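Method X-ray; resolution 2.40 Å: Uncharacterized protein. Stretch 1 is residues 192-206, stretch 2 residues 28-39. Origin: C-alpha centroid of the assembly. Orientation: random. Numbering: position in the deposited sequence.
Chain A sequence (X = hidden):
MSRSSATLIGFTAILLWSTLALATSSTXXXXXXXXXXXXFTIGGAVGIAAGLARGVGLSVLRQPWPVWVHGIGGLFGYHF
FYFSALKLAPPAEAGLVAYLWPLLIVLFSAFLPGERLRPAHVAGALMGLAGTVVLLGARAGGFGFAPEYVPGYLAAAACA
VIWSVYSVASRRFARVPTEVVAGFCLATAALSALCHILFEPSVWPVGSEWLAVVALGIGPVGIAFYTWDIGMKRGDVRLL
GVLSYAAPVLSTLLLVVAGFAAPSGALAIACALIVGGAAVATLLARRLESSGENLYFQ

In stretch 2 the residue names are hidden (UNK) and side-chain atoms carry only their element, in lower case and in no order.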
# COMPACT_ATOMS: atom_id res chain seq x y z
N SER A 192 -12.07 -9.20 9.33
CA SER A 192 -11.69 -10.12 8.26
C SER A 192 -11.98 -11.56 8.64
O SER A 192 -12.26 -12.40 7.79
CB SER A 192 -10.21 -9.95 7.91
OG SER A 192 -9.91 -8.62 7.54
N ALA A 193 -11.91 -11.85 9.94
CA ALA A 193 -12.25 -13.16 10.45
C ALA A 193 -13.73 -13.44 10.23
O ALA A 193 -14.12 -14.55 9.87
CB ALA A 193 -11.89 -13.28 11.92
N LEU A 194 -14.55 -12.41 10.44
CA LEU A 194 -15.99 -12.53 10.24
C LEU A 194 -16.31 -12.73 8.76
O LEU A 194 -17.11 -13.60 8.41
CB LEU A 194 -16.71 -11.29 10.78
CG LEU A 194 -18.23 -11.29 10.66
CD1 LEU A 194 -18.84 -12.36 11.56
CD2 LEU A 194 -18.80 -9.91 10.98
N CYS A 195 -15.68 -11.93 7.90
CA CYS A 195 -15.87 -12.05 6.46
C CYS A 195 -15.43 -13.42 5.95
O CYS A 195 -15.93 -13.90 4.93
CB CYS A 195 -15.10 -10.95 5.71
SG CYS A 195 -15.89 -9.32 5.72
N HIS A 196 -14.50 -14.04 6.66
CA HIS A 196 -14.04 -15.38 6.31
C HIS A 196 -15.14 -16.41 6.53
O HIS A 196 -15.58 -17.07 5.59
CB HIS A 196 -12.81 -15.75 7.14
CG HIS A 196 -12.40 -17.19 7.00
ND1 HIS A 196 -11.74 -17.67 5.89
CD2 HIS A 196 -12.56 -18.24 7.83
CE1 HIS A 196 -11.52 -18.96 6.04
NE2 HIS A 196 -12.00 -19.34 7.21
N ILE A 197 -15.58 -16.55 7.77
CA ILE A 197 -16.59 -17.53 8.15
C ILE A 197 -17.84 -17.44 7.26
O ILE A 197 -18.51 -18.44 7.01
CB ILE A 197 -16.99 -17.37 9.63
CG1 ILE A 197 -15.74 -17.38 10.51
CG2 ILE A 197 -17.96 -18.46 10.06
CD1 ILE A 197 -16.04 -17.25 11.99
N LEU A 198 -18.12 -16.24 6.77
CA LEU A 198 -19.32 -16.00 5.97
C LEU A 198 -19.15 -16.31 4.48
O LEU A 198 -19.97 -17.01 3.89
CB LEU A 198 -19.78 -14.55 6.14
CG LEU A 198 -20.85 -14.27 7.20
CD1 LEU A 198 -20.51 -14.93 8.53
CD2 LEU A 198 -21.06 -12.78 7.37
N PHE A 199 -18.10 -15.78 3.87
CA PHE A 199 -17.97 -15.83 2.41
C PHE A 199 -16.81 -16.70 1.91
O PHE A 199 -16.61 -16.81 0.70
CB PHE A 199 -17.78 -14.42 1.84
CG PHE A 199 -18.78 -13.42 2.35
CD1 PHE A 199 -20.10 -13.77 2.57
CD2 PHE A 199 -18.39 -12.11 2.60
CE1 PHE A 199 -21.01 -12.84 3.03
CE2 PHE A 199 -19.29 -11.18 3.06
CZ PHE A 199 -20.61 -11.54 3.28
N GLU A 200 -16.06 -17.30 2.83
CA GLU A 200 -14.79 -17.91 2.46
C GLU A 200 -14.76 -19.44 2.57
O GLU A 200 -15.36 -20.02 3.48
CB GLU A 200 -13.67 -17.33 3.32
CG GLU A 200 -12.45 -16.89 2.56
CD GLU A 200 -12.53 -15.47 2.05
OE1 GLU A 200 -13.65 -14.92 2.00
OE2 GLU A 200 -11.47 -14.89 1.72
N PRO A 201 -14.06 -20.09 1.63
CA PRO A 201 -13.74 -21.52 1.74
C PRO A 201 -12.66 -21.74 2.79
O PRO A 201 -11.68 -21.00 2.83
CB PRO A 201 -13.24 -21.88 0.34
CG PRO A 201 -12.70 -20.59 -0.20
CD PRO A 201 -13.60 -19.52 0.36
N SER A 202 -12.84 -22.76 3.63
CA SER A 202 -11.93 -23.00 4.75
C SER A 202 -10.63 -23.66 4.32
O SER A 202 -10.42 -24.85 4.55
CB SER A 202 -12.63 -23.85 5.81
OG SER A 202 -11.79 -24.08 6.93
N VAL A 203 -9.74 -22.88 3.72
CA VAL A 203 -8.43 -23.38 3.33
C VAL A 203 -7.34 -22.70 4.16
O VAL A 203 -7.01 -21.54 3.93
CB VAL A 203 -8.15 -23.16 1.83
CG1 VAL A 203 -6.77 -23.70 1.46
CG2 VAL A 203 -9.22 -23.84 0.99
N TRP A 204 -6.79 -23.44 5.12
CA TRP A 204 -5.78 -22.91 6.02
C TRP A 204 -4.37 -23.15 5.49
O TRP A 204 -4.16 -24.06 4.69
CB TRP A 204 -5.94 -23.54 7.41
CG TRP A 204 -7.06 -22.93 8.20
CD1 TRP A 204 -8.40 -23.16 8.03
CD2 TRP A 204 -6.95 -22.01 9.29
NE1 TRP A 204 -9.12 -22.43 8.95
CE2 TRP A 204 -8.25 -21.72 9.73
CE3 TRP A 204 -5.87 -21.40 9.93
CZ2 TRP A 204 -8.51 -20.84 10.78
CZ3 TRP A 204 -6.12 -20.53 10.98
CH2 TRP A 204 -7.43 -20.26 11.40
N PRO A 205 -3.41 -22.32 5.91
CA PRO A 205 -2.01 -22.51 5.51
C PRO A 205 -1.46 -23.85 5.96
O PRO A 205 -1.71 -24.26 7.10
CB PRO A 205 -1.28 -21.36 6.22
CG PRO A 205 -2.32 -20.32 6.43
CD PRO A 205 -3.60 -21.07 6.68
N VAL A 206 -0.73 -24.54 5.09
CA VAL A 206 -0.14 -25.82 5.43
C VAL A 206 1.36 -25.85 5.12
O VAL A 206 1.81 -25.25 4.14
CB VAL A 206 -0.84 -26.98 4.69
CG1 VAL A 206 -2.28 -27.12 5.15
CG2 VAL A 206 -0.77 -26.78 3.18
N UNK A 28 -0.37 -19.89 -1.75
CA UNK A 28 -1.08 -21.03 -2.27
C UNK A 28 -2.54 -20.73 -2.53
O UNK A 28 -2.88 -19.72 -3.15
N UNK A 29 -3.41 -21.60 -2.03
CA UNK A 29 -4.85 -21.46 -2.25
C UNK A 29 -5.53 -20.83 -1.04
O UNK A 29 -6.75 -20.93 -0.88
c UNK A 29 -5.47 -22.80 -2.57
N UNK A 30 -4.74 -20.20 -0.17
CA UNK A 30 -5.29 -19.53 1.00
C UNK A 30 -6.02 -18.26 0.61
O UNK A 30 -5.42 -17.33 0.06
c UNK A 30 -4.19 -19.19 2.03
c UNK A 30 -4.79 -18.41 3.20
c UNK A 30 -3.49 -20.45 2.51
N UNK A 31 -7.33 -18.21 0.89
CA UNK A 31 -8.21 -17.09 0.53
C UNK A 31 -7.86 -15.79 1.24
O UNK A 31 -7.31 -15.83 2.35
c UNK A 31 -9.60 -17.60 0.94
c UNK A 31 -8.05 -19.27 1.62
c UNK A 31 -9.33 -18.61 2.01
N UNK A 32 -8.17 -14.64 0.63
CA UNK A 32 -7.68 -13.32 1.06
C UNK A 32 -8.09 -12.88 2.47
O UNK A 32 -7.25 -12.33 3.19
c UNK A 32 -9.48 -13.09 -0.51
c UNK A 32 -8.29 -12.37 0.02
c UNK A 32 -9.06 -14.52 -0.54
N UNK A 33 -9.34 -13.10 2.86
CA UNK A 33 -9.82 -12.61 4.15
C UNK A 33 -9.20 -13.35 5.32
O UNK A 33 -8.85 -12.73 6.33
c UNK A 33 -11.89 -10.25 4.21
c UNK A 33 -12.87 -11.63 2.53
c UNK A 33 -12.53 -9.15 3.69
c UNK A 33 -11.35 -12.69 4.22
c UNK A 33 -13.34 -9.29 2.58
c UNK A 33 -13.51 -10.53 2.00
c UNK A 33 -12.05 -11.50 3.64
N UNK A 34 -9.08 -14.66 5.20
CA UNK A 34 -8.41 -15.45 6.22
C UNK A 34 -6.94 -15.06 6.32
O UNK A 34 -6.39 -14.96 7.41
c UNK A 34 -8.54 -16.95 5.93
c UNK A 34 -7.92 -17.87 6.99
c UNK A 34 -8.65 -17.71 8.32
c UNK A 34 -7.93 -19.31 6.54
N UNK A 35 -6.33 -14.83 5.16
CA UNK A 35 -4.92 -14.45 5.10
C UNK A 35 -4.73 -13.07 5.73
O UNK A 35 -3.71 -12.81 6.38
c UNK A 35 -2.61 -14.15 1.94
c UNK A 35 -4.42 -14.45 3.65
c UNK A 35 -2.14 -15.44 4.03
c UNK A 35 -2.92 -14.28 3.42
N UNK A 36 -5.72 -12.21 5.55
CA UNK A 36 -5.72 -10.88 6.15
C UNK A 36 -5.85 -10.98 7.67
O UNK A 36 -5.10 -10.34 8.41
c UNK A 36 -6.85 -10.01 5.58
o UNK A 36 -6.66 -9.85 4.16
c UNK A 36 -6.88 -8.65 6.24
N UNK A 37 -6.80 -11.79 8.12
CA UNK A 37 -7.03 -12.02 9.54
C UNK A 37 -5.78 -12.53 10.25
O UNK A 37 -5.46 -12.10 11.36
c UNK A 37 -8.18 -12.99 9.74
N UNK A 38 -5.08 -13.46 9.61
CA UNK A 38 -3.87 -14.03 10.19
C UNK A 38 -2.71 -13.03 10.19
O UNK A 38 -2.03 -12.87 11.19
c UNK A 38 -4.41 -16.51 9.53
c UNK A 38 -4.53 -17.01 10.97
c UNK A 38 -3.96 -17.63 8.61
c UNK A 38 -3.47 -15.31 9.44
N UNK A 39 -2.51 -12.36 9.06
CA UNK A 39 -1.36 -11.46 8.93
C UNK A 39 -1.53 -10.16 9.72
O UNK A 39 -0.54 -9.59 10.19
c UNK A 39 -1.09 -11.12 7.45
c UNK A 39 -0.50 -12.33 6.73
o UNK A 39 -2.31 -10.73 6.81

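Position 28 has no side-chain atoms, and its phi of 88° with psi of -131° would jam a CB against the preceding carbonyl oxygen; it is Gly-28. Position 29 carries one carbon, its CB, 4.3 Å from Val-203 CG1, a light apolar touch: Ala-29. At position 30 one carbon bears two others, a beta-branched trio without oxygen, packed against Pro-205. This is Val-30, a compact branched apolar side chain suited to a buried site; its CG2 lies 4.1 Å from Pro-205 CG.

Position 31 has three carbons closing onto its own backbone N, a ring that meets Glu-200 and Val-203: Pro-31. It occupies the N-cap, where the lack of an amide hydrogen costs no helical bond, and its puckered ring fits between the two: its CB is 3.4 Å from Glu-200 CG and its CD 3.9 Å from Val-203 CB. Position 32 repeats the three-carbon ring, which approaches Glu-200 OE2, and is Pro-32, well tolerated in the first turn. Its CD is 3.3 Å from Glu-200 OE2, but its N has no hydrogen to share.

Position 33 shows one carbon and then a ring of six carbons with no oxygen, one face covered by Cys-195 CB: Phe-33. The broad apolar ring takes Cys-195 CB 3.6 Å from the centroid of the Phe-33 ring, while Glu-200 OE1 lies at the ring edge.

Position 34 has four carbons forked at the second, reaching two aromatic rings: Leu-34. Its CD1 stands 3.8 Å from the centroid of the His-196 ring and its CD2 3.9 Å from the centroid of the five-membered ring of Trp-204, so the fork serves both. Position 35 has the same forked four carbons but makes no contact within 4.5 Å; it is Leu-35.

Position 36 has one carbon carrying an oxygen and a carbon, the latter meeting Ser-192 OG: Thr-36. Its OG1 donates to Pro-32 O at 2.7 Å, satisfying the hydroxyl within the helix, and its CG2 is 3.3 Å from Ser-192 OG. Position 37 has a single carbon, its CB 4.1 Å from Ser-192 CB and 4.3 Å from Ala-193 CB, a small residue where the helices pack closely: Ala-37. Position 38, four carbons forked at the second and touching Trp-204 and Pro-205, is Leu-38, long enough for its end to reach both; CD1 is 3.8 Å from Pro-205 CG and CD2 3.9 Å from Trp-204 CZ3. Position 39, a carbon with one oxygen and one carbon, is Thr-39, out of reach, its OG1 donating to Leu-35 O at 2.5 Å.

Two roughly antiparallel helices, 152° between directions and 7.9 Å apart at closest approach, meet at Ser-192 to His-196, and the loop after the first wraps over the start of the second. Apolar packing dominates, while Phe-33 N donates to Glu-200 OE2 at 3.0 Å, giving a free first-turn amide an acceptor.

Stretch 2 (28-39) GAVPPFLLTALT
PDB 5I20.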